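Local atomic coordinates of glycerol kinase, putative (PDB entry 2W40), a protein that probably catalyses the ATP-dependent phosphorylation of glycerol to sn-glycerol 3-phosphate, as a member of the FGGY family of sugar kinases. Residues C39-P42 / G43-E46; T130-Y133 / F134-Y137; I380-A383 / L384-I388; T418-K421 / P422-Q425. All coordinates share one frame; numbering follows the deposited sequence.

Contact 1: residues C39-P42 / G43-E46. With EDO (1,2-ethanediol), chain B; EDO (1,2-ethanediol), chain D.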
loop_
_atom_site.group_PDB
_atom_site.type_symbol
_atom_site.label_atom_id
_atom_site.label_comp_id
_atom_site.label_asym_id
_atom_site.label_seq_id
_atom_site.Cartn_x
_atom_site.Cartn_y
_atom_site.Cartn_z
ATOM N N CYS C 39 10.747 -9.131 -13.303
ATOM C CA CYS C 39 9.494 -9.621 -12.662
ATOM C C CYS C 39 8.342 -9.351 -13.623
ATOM O O CYS C 39 7.567 -8.385 -13.382
ATOM C CB CYS C 39 9.264 -8.980 -11.307
ATOM S SG CYS C 39 10.689 -9.056 -10.135
ATOM N N LEU C 40 8.283 -10.221 -14.648
ATOM C CA LEU C 40 7.426 -10.210 -15.892
ATOM C C LEU C 40 5.951 -10.357 -15.571
ATOM O O LEU C 40 5.046 -9.822 -16.248
ATOM C CB LEU C 40 7.783 -11.410 -16.853
ATOM C CG LEU C 40 7.192 -11.473 -18.303
ATOM C CD1 LEU C 40 7.265 -10.186 -19.036
ATOM C CD2 LEU C 40 7.917 -12.589 -19.173
ATOM N N LYS C 41 5.694 -11.231 -14.600
ATOM C CA LYS C 41 4.372 -11.707 -14.276
ATOM C C LYS C 41 4.319 -11.920 -12.774
ATOM O O LYS C 41 5.373 -12.140 -12.173
ATOM C CB LYS C 41 4.146 -13.042 -14.983
ATOM C CG LYS C 41 4.374 -12.833 -16.488
ATOM C CD LYS C 41 4.664 -14.066 -17.304
ATOM C CE LYS C 41 3.682 -15.063 -17.063
ATOM N NZ LYS C 41 3.609 -15.699 -18.442
ATOM N N PRO C 42 3.115 -11.924 -12.157
ATOM C CA PRO C 42 3.069 -12.187 -10.713
ATOM C C PRO C 42 3.761 -13.504 -10.345
ATOM O O PRO C 42 3.496 -14.571 -10.927
ATOM C CB PRO C 42 1.573 -12.179 -10.362
ATOM C CG PRO C 42 1.055 -11.280 -11.378
ATOM C CD PRO C 42 1.757 -11.595 -12.650
ATOM N N GLY C 43 4.765 -13.379 -9.480
ATOM C CA GLY C 43 5.457 -14.571 -9.006
ATOM C C GLY C 43 6.732 -14.900 -9.800
ATOM O O GLY C 43 7.614 -15.576 -9.248
ATOM N N TRP C 44 6.945 -14.305 -10.989
ATOM C CA TRP C 44 8.128 -14.645 -11.770
ATOM C C TRP C 44 9.245 -13.703 -11.338
ATOM O O TRP C 44 9.022 -12.499 -11.101
ATOM C CB TRP C 44 7.865 -14.409 -13.242
ATOM C CG TRP C 44 6.990 -15.453 -13.844
ATOM C CD1 TRP C 44 5.998 -16.172 -13.215
ATOM C CD2 TRP C 44 7.150 -16.017 -15.124
ATOM N NE1 TRP C 44 5.465 -17.099 -14.098
ATOM C CE2 TRP C 44 6.176 -17.046 -15.260
ATOM C CE3 TRP C 44 8.004 -15.764 -16.207
ATOM C CZ2 TRP C 44 6.073 -17.793 -16.408
ATOM C CZ3 TRP C 44 7.847 -16.498 -17.374
ATOM C CH2 TRP C 44 6.907 -17.530 -17.441
ATOM N N TYR C 45 10.463 -14.251 -11.261
ATOM C CA TYR C 45 11.648 -13.496 -10.885
ATOM C C TYR C 45 12.824 -14.178 -11.579
ATOM O O TYR C 45 13.198 -15.315 -11.263
ATOM C CB TYR C 45 11.837 -13.472 -9.381
ATOM C CG TYR C 45 12.580 -12.283 -8.824
ATOM C CD1 TYR C 45 12.074 -11.461 -7.807
ATOM C CD2 TYR C 45 13.845 -11.978 -9.315
ATOM C CE1 TYR C 45 12.884 -10.417 -7.224
ATOM C CE2 TYR C 45 14.647 -10.966 -8.796
ATOM C CZ TYR C 45 14.158 -10.196 -7.724
ATOM O OH TYR C 45 14.864 -9.201 -7.185
ATOM N N GLU C 46 13.388 -13.436 -12.551
ATOM C CA GLU C 46 14.488 -13.908 -13.353
ATOM C C GLU C 46 15.673 -12.905 -13.440
ATOM O O GLU C 46 15.537 -11.658 -13.262
ATOM C CB GLU C 46 14.000 -14.149 -14.778
ATOM C CG GLU C 46 12.897 -15.174 -14.881
ATOM C CD GLU C 46 12.332 -15.481 -16.290
ATOM O OE1 GLU C 46 12.743 -14.897 -17.293
ATOM O OE2 GLU C 46 11.409 -16.321 -16.334
HETATM C C1 EDO B . 7.870 -11.854 -8.796
HETATM O O1 EDO B . 6.456 -11.201 -9.019
HETATM C C2 EDO B . 8.492 -12.487 -7.464
HETATM O O2 EDO B . 8.419 -13.857 -6.856
HETATM C C1 EDO D . 9.906 -16.606 -21.011
HETATM O O1 EDO D . 9.160 -17.777 -20.370
HETATM C C2 EDO D . 10.673 -15.384 -20.353
HETATM O O2 EDO D . 12.106 -15.551 -19.883
#
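Lys41 and Trp44 are the ends of a type II beta turn in the loop between strands 27-34 and 46-47. The turn is closed by one backbone hydrogen bond, Trp44 N to Lys41 O, at 2.9 Å and nearly straight (167°). Gly43 takes the third position with a positive phi (95°), a backbone shape that suits glycine. Gly43 N donates to O1 of an ethanediol at 2.8 Å, though that molecule sits too close to Trp44 O for its exact place to be trusted.

The Lys41-Trp44 pair adds CH-pi and cation-pi contacts. Both side chains point the same way. Lys41 CD lies over the centre of the Trp44 six-membered ring, 3.7 Å from its centroid. The chain then bends at chi3 (52°), and Lys41 NZ stays over the same face, 4.2 Å from the centroid of the Trp44 six-membered ring. Arg109 makes a second cation-pi contact with Trp44.

Phe373 of the second subunit packs on Cys39, and Asn374 ND2 of that subunit donates to Cys39 O.

The last interaction is sulfur-aromatic. Tyr45, whose OH bonds to Gln37, turns one ring face to Cys39. The sulfur is offset toward the rim, and Cys39 SG comes within 3.6 Å of Tyr45 CD1.

Contact 2: residues T130-Y133 / F134-Y137. With EDO (1,2-ethanediol), chain E.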
loop_
_atom_site.group_PDB
_atom_site.type_symbol
_atom_site.label_atom_id
_atom_site.label_comp_id
_atom_site.label_asym_id
_atom_site.label_seq_id
_atom_site.Cartn_x
_atom_site.Cartn_y
_atom_site.Cartn_z
ATOM N N THR C 130 17.124 -34.246 2.709
ATOM C CA THR C 130 17.666 -33.008 2.138
ATOM C C THR C 130 17.866 -31.887 3.114
ATOM O O THR C 130 18.492 -30.904 2.793
ATOM C CB THR C 130 16.803 -32.471 0.935
ATOM O OG1 THR C 130 15.560 -31.993 1.501
ATOM C CG2 THR C 130 16.645 -33.504 -0.188
ATOM N N GLY C 131 17.211 -31.928 4.262
ATOM C CA GLY C 131 17.164 -30.788 5.165
ATOM C C GLY C 131 16.032 -29.776 5.131
ATOM O O GLY C 131 15.864 -28.955 6.022
ATOM N N THR C 132 15.128 -29.995 4.179
ATOM C CA THR C 132 13.996 -29.125 3.955
ATOM C C THR C 132 12.770 -29.931 3.469
ATOM O O THR C 132 12.945 -31.000 2.926
ATOM C CB THR C 132 14.332 -28.018 2.833
ATOM O OG1 THR C 132 13.316 -27.002 2.825
ATOM C CG2 THR C 132 14.622 -28.700 1.445
ATOM N N TYR C 133 11.611 -29.323 3.714
ATOM C CA TYR C 133 10.376 -29.754 2.989
ATOM C C TYR C 133 10.382 -29.145 1.585
ATOM O O TYR C 133 11.200 -28.278 1.291
ATOM C CB TYR C 133 9.176 -29.274 3.741
ATOM C CG TYR C 133 8.988 -29.748 5.165
ATOM C CD1 TYR C 133 9.263 -31.002 5.524
ATOM C CD2 TYR C 133 8.599 -28.891 6.132
ATOM C CE1 TYR C 133 8.983 -31.501 6.773
ATOM C CE2 TYR C 133 8.442 -29.335 7.440
ATOM C CZ TYR C 133 8.619 -30.692 7.730
ATOM O OH TYR C 133 8.436 -31.178 9.051
ATOM N N PHE C 134 9.543 -29.668 0.679
ATOM C CA PHE C 134 9.319 -29.010 -0.611
ATOM C C PHE C 134 8.933 -27.570 -0.337
ATOM O O PHE C 134 8.105 -27.265 0.539
ATOM C CB PHE C 134 8.143 -29.689 -1.374
ATOM C CG PHE C 134 8.420 -31.106 -1.882
ATOM C CD1 PHE C 134 9.718 -31.612 -2.095
ATOM C CD2 PHE C 134 7.375 -31.969 -2.151
ATOM C CE1 PHE C 134 9.953 -32.936 -2.583
ATOM C CE2 PHE C 134 7.660 -33.287 -2.605
ATOM C CZ PHE C 134 8.885 -33.715 -2.895
ATOM N N ASN C 135 9.447 -26.690 -1.204
ATOM C CA ASN C 135 9.136 -25.288 -1.158
ATOM C C ASN C 135 9.370 -24.641 -2.520
ATOM O O ASN C 135 9.853 -25.299 -3.422
ATOM C CB ASN C 135 9.918 -24.621 -0.007
ATOM C CG ASN C 135 11.415 -24.745 -0.182
ATOM O OD1 ASN C 135 11.935 -24.532 -1.343
ATOM N ND2 ASN C 135 12.139 -25.001 0.941
ATOM N N THR C 136 9.030 -23.372 -2.629
ATOM C CA THR C 136 9.199 -22.635 -3.876
ATOM C C THR C 136 10.580 -22.031 -4.035
ATOM O O THR C 136 10.864 -21.380 -5.079
ATOM C CB THR C 136 8.174 -21.501 -4.057
ATOM O OG1 THR C 136 8.393 -20.598 -2.992
ATOM C CG2 THR C 136 6.711 -22.030 -3.964
ATOM N N TYR C 137 11.396 -22.226 -2.998
ATOM C CA TYR C 137 12.633 -21.434 -2.699
ATOM C C TYR C 137 13.885 -22.155 -3.298
ATOM O O TYR C 137 14.722 -21.508 -3.987
ATOM C CB TYR C 137 12.707 -21.348 -1.171
ATOM C CG TYR C 137 13.938 -20.712 -0.563
ATOM C CD1 TYR C 137 14.640 -19.672 -1.210
ATOM C CD2 TYR C 137 14.296 -21.058 0.686
ATOM C CE1 TYR C 137 15.780 -19.066 -0.546
ATOM C CE2 TYR C 137 15.409 -20.510 1.293
ATOM C CZ TYR C 137 16.110 -19.481 0.702
ATOM O OH TYR C 137 17.201 -18.948 1.385
HETATM C C1 EDO E . 11.875 -27.638 7.458
HETATM O O1 EDO E . 11.615 -27.369 8.856
HETATM C C2 EDO E . 11.438 -26.504 6.571
HETATM O O2 EDO E . 11.674 -26.802 5.260
#
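Thr132 has OG1 anti to its own nitrogen (chi1 -168°), and Asn135 has CG between its backbone N and carbonyl carbon (chi1 61°). These two torsions bring the polar groups together, with the side chains crossing at about a right angle. Thr132 OG1 and Asn135 ND2 are 3.0 Å apart, but the angle is too poor for a hydrogen bond. The hydroxyl is used elsewhere. Thr132 OG1 donates to Tyr133 O at 2.9 Å, in the carbonyl plane and on a lone pair. Asn135 ND2 also lies near that carbonyl, again without forming a bond.

An ethanediol, probably from the crystallisation liquor, sits beside Thr132 and Tyr133. Tyr133 N donates to O2 of the ethanediol at 3.0 Å and almost straight (163°). The carbon C1 of the same molecule lies over one face of the Tyr133 ring. Phe134 turns into the core, where its ring meets Phe141 edge-to-face and packs on helices 111-118 and 123-130.

The other end of the Asn135 amide holds the chain that follows. Asn135 OD1 accepts from Tyr137 N at 2.9 Å, with the donor above the carbonyl plane, and also from Phe138 N. Tyr137 OH in turn bonds to a glycerol. Acceptance by OD1 from the nitrogen two residues on defines an Asx turn, here in the loop joining helices 123-130 and 140-149.

Contact 3: residues I380-A383 / L384-I388; sequences IVRA and LLEGI. With EDO (1,2-ethanediol), chain F.
Helix 377-403 carries this contact, an i to i+4 salt bridge between Arg382 and Glu386 over one turn. Arg382 grips side-on, through NE and NH2, and both nitrogens bind the same oxygen. Arg382 NE is 2.8 Å from Glu386 OE2, and Arg382 NH2 is 2.9 Å from Glu386 OE2. The oxygen lies almost in the guanidinium plane, at its edge. The carboxylate is turned nearly perpendicular to that plane (87°). NH2 meets the anti lone pair of OE2, while NE comes to the anti side from 33° out of the carboxylate plane. CG anti to the backbone N (chi1 -179°) and an extended chain carry the Arg382 guanidinium outward from the helix, and Glu386 leans back one turn to meet it.

The rest of the charged pair is also engaged. Arg382 NH1 donates to Cys340 O. Glu386 OE1 accepts from O1 of an ethanediol at 2.6 Å. The paired arginine probably helps keep the buried Glu386 ionised.

Regular i to i+4 backbone bonds support the pair. Glu386 N donates to Arg382 O at 2.8 Å, and Gly387 N to Ala383 O at the same length. On another side of the helix, Val381 CG1 meets Leu385 CD1 at 4.4 Å.

Val381, Arg382 and Leu385 face helix 333-339. Ile380, Ala383 and Leu384 pack on Phe348 of strand 347-349. Phe426 of helix 421-431 touches both Arg382 and Glu386.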
loop_
_atom_site.group_PDB
_atom_site.type_symbol
_atom_site.label_atom_id
_atom_site.label_comp_id
_atom_site.label_asym_id
_atom_site.label_seq_id
_atom_site.Cartn_x
_atom_site.Cartn_y
_atom_site.Cartn_z
ATOM N N ILE C 380 4.447 3.932 5.743
ATOM C CA ILE C 380 4.430 2.665 4.958
ATOM C C ILE C 380 5.822 2.060 4.893
ATOM O O ILE C 380 5.997 0.873 5.056
ATOM C CB ILE C 380 3.803 2.896 3.559
ATOM C CG1 ILE C 380 2.329 3.405 3.745
ATOM C CG2 ILE C 380 4.021 1.690 2.631
ATOM C CD1 ILE C 380 1.631 3.937 2.410
ATOM N N VAL C 381 6.801 2.917 4.598
ATOM C CA VAL C 381 8.224 2.516 4.626
ATOM C C VAL C 381 8.635 1.924 5.974
ATOM O O VAL C 381 9.177 0.793 6.033
ATOM C CB VAL C 381 9.131 3.730 4.183
ATOM C CG1 VAL C 381 10.643 3.376 4.403
ATOM C CG2 VAL C 381 8.811 4.067 2.767
ATOM N N ARG C 382 8.339 2.639 7.053
ATOM C CA ARG C 382 8.638 2.158 8.415
ATOM C C ARG C 382 7.977 0.832 8.688
ATOM O O ARG C 382 8.581 -0.030 9.282
ATOM C CB ARG C 382 8.259 3.228 9.472
ATOM C CG ARG C 382 8.566 2.767 10.848
ATOM C CD ARG C 382 8.262 3.750 11.947
ATOM N NE ARG C 382 8.487 2.981 13.141
ATOM C CZ ARG C 382 9.492 3.084 13.991
ATOM N NH1 ARG C 382 10.335 4.125 13.964
ATOM N NH2 ARG C 382 9.595 2.166 14.922
ATOM N N ALA C 383 6.745 0.662 8.201
ATOM C CA ALA C 383 5.969 -0.543 8.548
ATOM C C ALA C 383 6.689 -1.747 7.841
ATOM O O ALA C 383 6.767 -2.856 8.340
ATOM C CB ALA C 383 4.436 -0.406 8.049
ATOM N N LEU C 384 7.155 -1.499 6.605
ATOM C CA LEU C 384 7.845 -2.604 5.839
ATOM C C LEU C 384 9.108 -3.044 6.684
ATOM O O LEU C 384 9.328 -4.236 6.928
ATOM C CB LEU C 384 8.222 -2.252 4.426
ATOM C CG LEU C 384 8.913 -3.369 3.670
ATOM C CD1 LEU C 384 8.451 -3.544 2.220
ATOM C CD2 LEU C 384 10.451 -3.259 3.773
ATOM N N LEU C 385 9.819 -2.032 7.200
ATOM C CA LEU C 385 11.054 -2.266 7.969
ATOM C C LEU C 385 10.731 -2.972 9.262
ATOM O O LEU C 385 11.346 -3.982 9.636
ATOM C CB LEU C 385 11.727 -0.928 8.199
ATOM C CG LEU C 385 12.338 -0.328 6.923
ATOM C CD1 LEU C 385 12.928 1.062 7.308
ATOM C CD2 LEU C 385 13.372 -1.222 6.254
ATOM N N GLU C 386 9.650 -2.540 9.911
ATOM C CA GLU C 386 9.177 -3.232 11.089
ATOM C C GLU C 386 8.845 -4.668 10.797
ATOM O O GLU C 386 9.125 -5.544 11.624
ATOM C CB GLU C 386 8.032 -2.505 11.754
ATOM C CG GLU C 386 8.332 -1.100 12.345
ATOM C CD GLU C 386 7.221 -0.598 13.288
ATOM O OE1 GLU C 386 6.113 -1.246 13.396
ATOM O OE2 GLU C 386 7.441 0.489 13.932
ATOM N N GLY C 387 8.167 -4.901 9.691
ATOM C CA GLY C 387 7.860 -6.292 9.270
ATOM C C GLY C 387 9.066 -7.229 9.127
ATOM O O GLY C 387 8.957 -8.421 9.325
ATOM N N ILE C 388 10.246 -6.684 8.822
ATOM C CA ILE C 388 11.491 -7.476 8.852
ATOM C C ILE C 388 11.730 -8.001 10.252
ATOM O O ILE C 388 11.985 -9.200 10.460
ATOM C CB ILE C 388 12.686 -6.696 8.248
ATOM C CG1 ILE C 388 12.384 -6.175 6.803
ATOM C CG2 ILE C 388 14.016 -7.535 8.360
ATOM C CD1 ILE C 388 13.461 -5.252 6.234
HETATM C C1 EDO F . 3.598 -2.338 15.277
HETATM O O1 EDO F . 4.927 -1.879 15.623
HETATM C C2 EDO F . 2.764 -1.138 14.778
HETATM O O2 EDO F . 2.580 -0.147 15.838
#

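Contact 4: residues T418-K421 / P422-Q425; sequences TKNK and PFMQ
The Asn420 amide and the Phe423 ring are the flat groups here, with planes 49° apart. The ring meets Asn420 CG obliquely, and the close approach is made by the CB of the phenylalanine: Phe423 CB is 3.3 Å from Asn420 CG. The donor to the amide oxygen comes from well above the amide plane. Phe423 N lies 57° out of it, 3.0 Å from Asn420 OD1, and so uses no lone pair. The N-H still points well at the oxygen. CG anti to the backbone N (chi1 175°) swings the Asn420 amide over the start of the helix. The Asn420 and Pro422 side chains cross at about a right angle, with Pro422 CD 3.3 Å from Asn420 OD1.

Met424 folds back toward the loop. Bends at chi2 and chi3 lay its side chain alongside Thr418, pointing the same way. Met424 CG is 3.4 Å from Thr418 O, and Met424 SD is 4.1 Å from Thr418 CG2. Tyr268 of strand 264-268 touches both residues.

The first helical backbone bonds begin at the cap. Met424 N donates to Asn420 O at 2.9 Å, and Gln425 N to Lys421 O at 2.8 Å. Asn420 is therefore the N-cap of helix 421-431. Its side-chain oxygen satisfies an N-H in the first turn, which has no earlier helical carbonyl to use, and probably interacts favourably with the positive end of the helix dipole.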
loop_
_atom_site.group_PDB
_atom_site.type_symbol
_atom_site.label_atom_id
_atom_site.label_comp_id
_atom_site.label_asym_id
_atom_site.label_seq_id
_atom_site.Cartn_x
_atom_site.Cartn_y
_atom_site.Cartn_z
ATOM N N THR C 418 22.348 -2.601 9.021
ATOM C CA THR C 418 22.812 -2.637 10.406
ATOM C C THR C 418 23.442 -1.303 10.820
ATOM O O THR C 418 23.716 -1.071 12.002
ATOM C CB THR C 418 23.793 -3.847 10.622
ATOM O OG1 THR C 418 24.998 -3.528 9.935
ATOM C CG2 THR C 418 23.208 -5.195 10.143
ATOM N N LYS C 419 23.651 -0.408 9.865
ATOM C CA LYS C 419 24.080 0.981 10.209
ATOM C C LYS C 419 22.958 1.943 10.647
ATOM O O LYS C 419 23.239 3.040 11.127
ATOM C CB LYS C 419 24.829 1.551 8.996
ATOM C CG LYS C 419 25.998 0.644 8.585
ATOM C CD LYS C 419 26.910 0.307 9.788
ATOM C CE LYS C 419 27.787 -0.949 9.591
ATOM N NZ LYS C 419 27.310 -2.110 10.316
ATOM N N ASN C 420 21.686 1.512 10.452
ATOM C CA ASN C 420 20.476 2.270 10.728
ATOM C C ASN C 420 20.194 1.936 12.172
ATOM O O ASN C 420 19.634 0.877 12.515
ATOM C CB ASN C 420 19.416 1.816 9.726
ATOM C CG ASN C 420 18.066 2.407 9.938
ATOM O OD1 ASN C 420 17.724 2.911 11.021
ATOM N ND2 ASN C 420 17.237 2.323 8.839
ATOM N N LYS C 421 20.587 2.856 13.058
ATOM C CA LYS C 421 20.420 2.647 14.514
ATOM C C LYS C 421 18.972 2.461 14.963
ATOM O O LYS C 421 18.733 1.567 15.754
ATOM C CB LYS C 421 21.055 3.775 15.364
ATOM C CG LYS C 421 22.592 3.770 15.320
ATOM C CD LYS C 421 23.123 5.182 15.627
ATOM C CE LYS C 421 24.516 5.197 16.237
ATOM N NZ LYS C 421 24.563 6.135 17.458
ATOM N N PRO C 422 18.014 3.320 14.514
ATOM C CA PRO C 422 16.634 3.008 14.939
ATOM C C PRO C 422 16.104 1.681 14.439
ATOM O O PRO C 422 15.397 1.005 15.144
ATOM C CB PRO C 422 15.787 4.154 14.415
ATOM C CG PRO C 422 16.652 4.869 13.472
ATOM C CD PRO C 422 18.103 4.623 13.797
ATOM N N PHE C 423 16.510 1.293 13.263
ATOM C CA PHE C 423 16.125 -0.058 12.796
ATOM C C PHE C 423 16.707 -1.162 13.645
ATOM O O PHE C 423 15.962 -2.073 14.139
ATOM C CB PHE C 423 16.607 -0.224 11.330
ATOM C CG PHE C 423 16.286 -1.555 10.732
ATOM C CD1 PHE C 423 14.987 -1.995 10.555
ATOM C CD2 PHE C 423 17.313 -2.429 10.390
ATOM C CE1 PHE C 423 14.682 -3.283 9.973
ATOM C CE2 PHE C 423 17.002 -3.686 9.857
ATOM C CZ PHE C 423 15.695 -4.094 9.605
ATOM N N MET C 424 18.023 -1.108 13.908
ATOM C CA MET C 424 18.650 -2.147 14.728
ATOM C C MET C 424 18.083 -2.135 16.156
ATOM O O MET C 424 17.898 -3.191 16.794
ATOM C CB MET C 424 20.150 -1.942 14.688
ATOM C CG MET C 424 20.814 -2.275 13.353
ATOM S SD MET C 424 20.119 -3.865 12.560
ATOM C CE MET C 424 20.898 -4.904 13.649
ATOM N N GLN C 425 17.764 -0.942 16.687
ATOM C CA GLN C 425 17.181 -0.864 18.030
ATOM C C GLN C 425 15.794 -1.560 18.056
ATOM O O GLN C 425 15.497 -2.305 18.949
ATOM C CB GLN C 425 17.104 0.582 18.482
ATOM C CG GLN C 425 16.618 0.665 19.935
ATOM C CD GLN C 425 17.553 -0.027 20.938
ATOM O OE1 GLN C 425 18.682 0.413 21.095
ATOM N NE2 GLN C 425 17.081 -1.025 21.594
#

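How the contacts relate
Contacts 1 and 2 belong to the N-terminal FGGY domain, contacts 3 and 4 to the C-terminal one. Only contacts 3 and 4 touch. Leu385 O is 3.4 Å from Phe423 CE1, and Ile388 CG2 is 4.0 Å from Phe423 CZ, so the two helices pack together; the contact centres are 13 Å apart. Contacts 1 and 2 approach to about 8 Å between nearest atoms. Three contacts lie near residues seen to bind ADP in this protein, though none is bound to this chain here. Side chain to side chain, Asn420 is about 4 Å from Ser334 and Tyr45 about 5 Å from Thr270; the Leu384 side chain is about 7 Å from Gly315. The Asn135 and Tyr45 side chains are each about 10 Å from a bound glycerol.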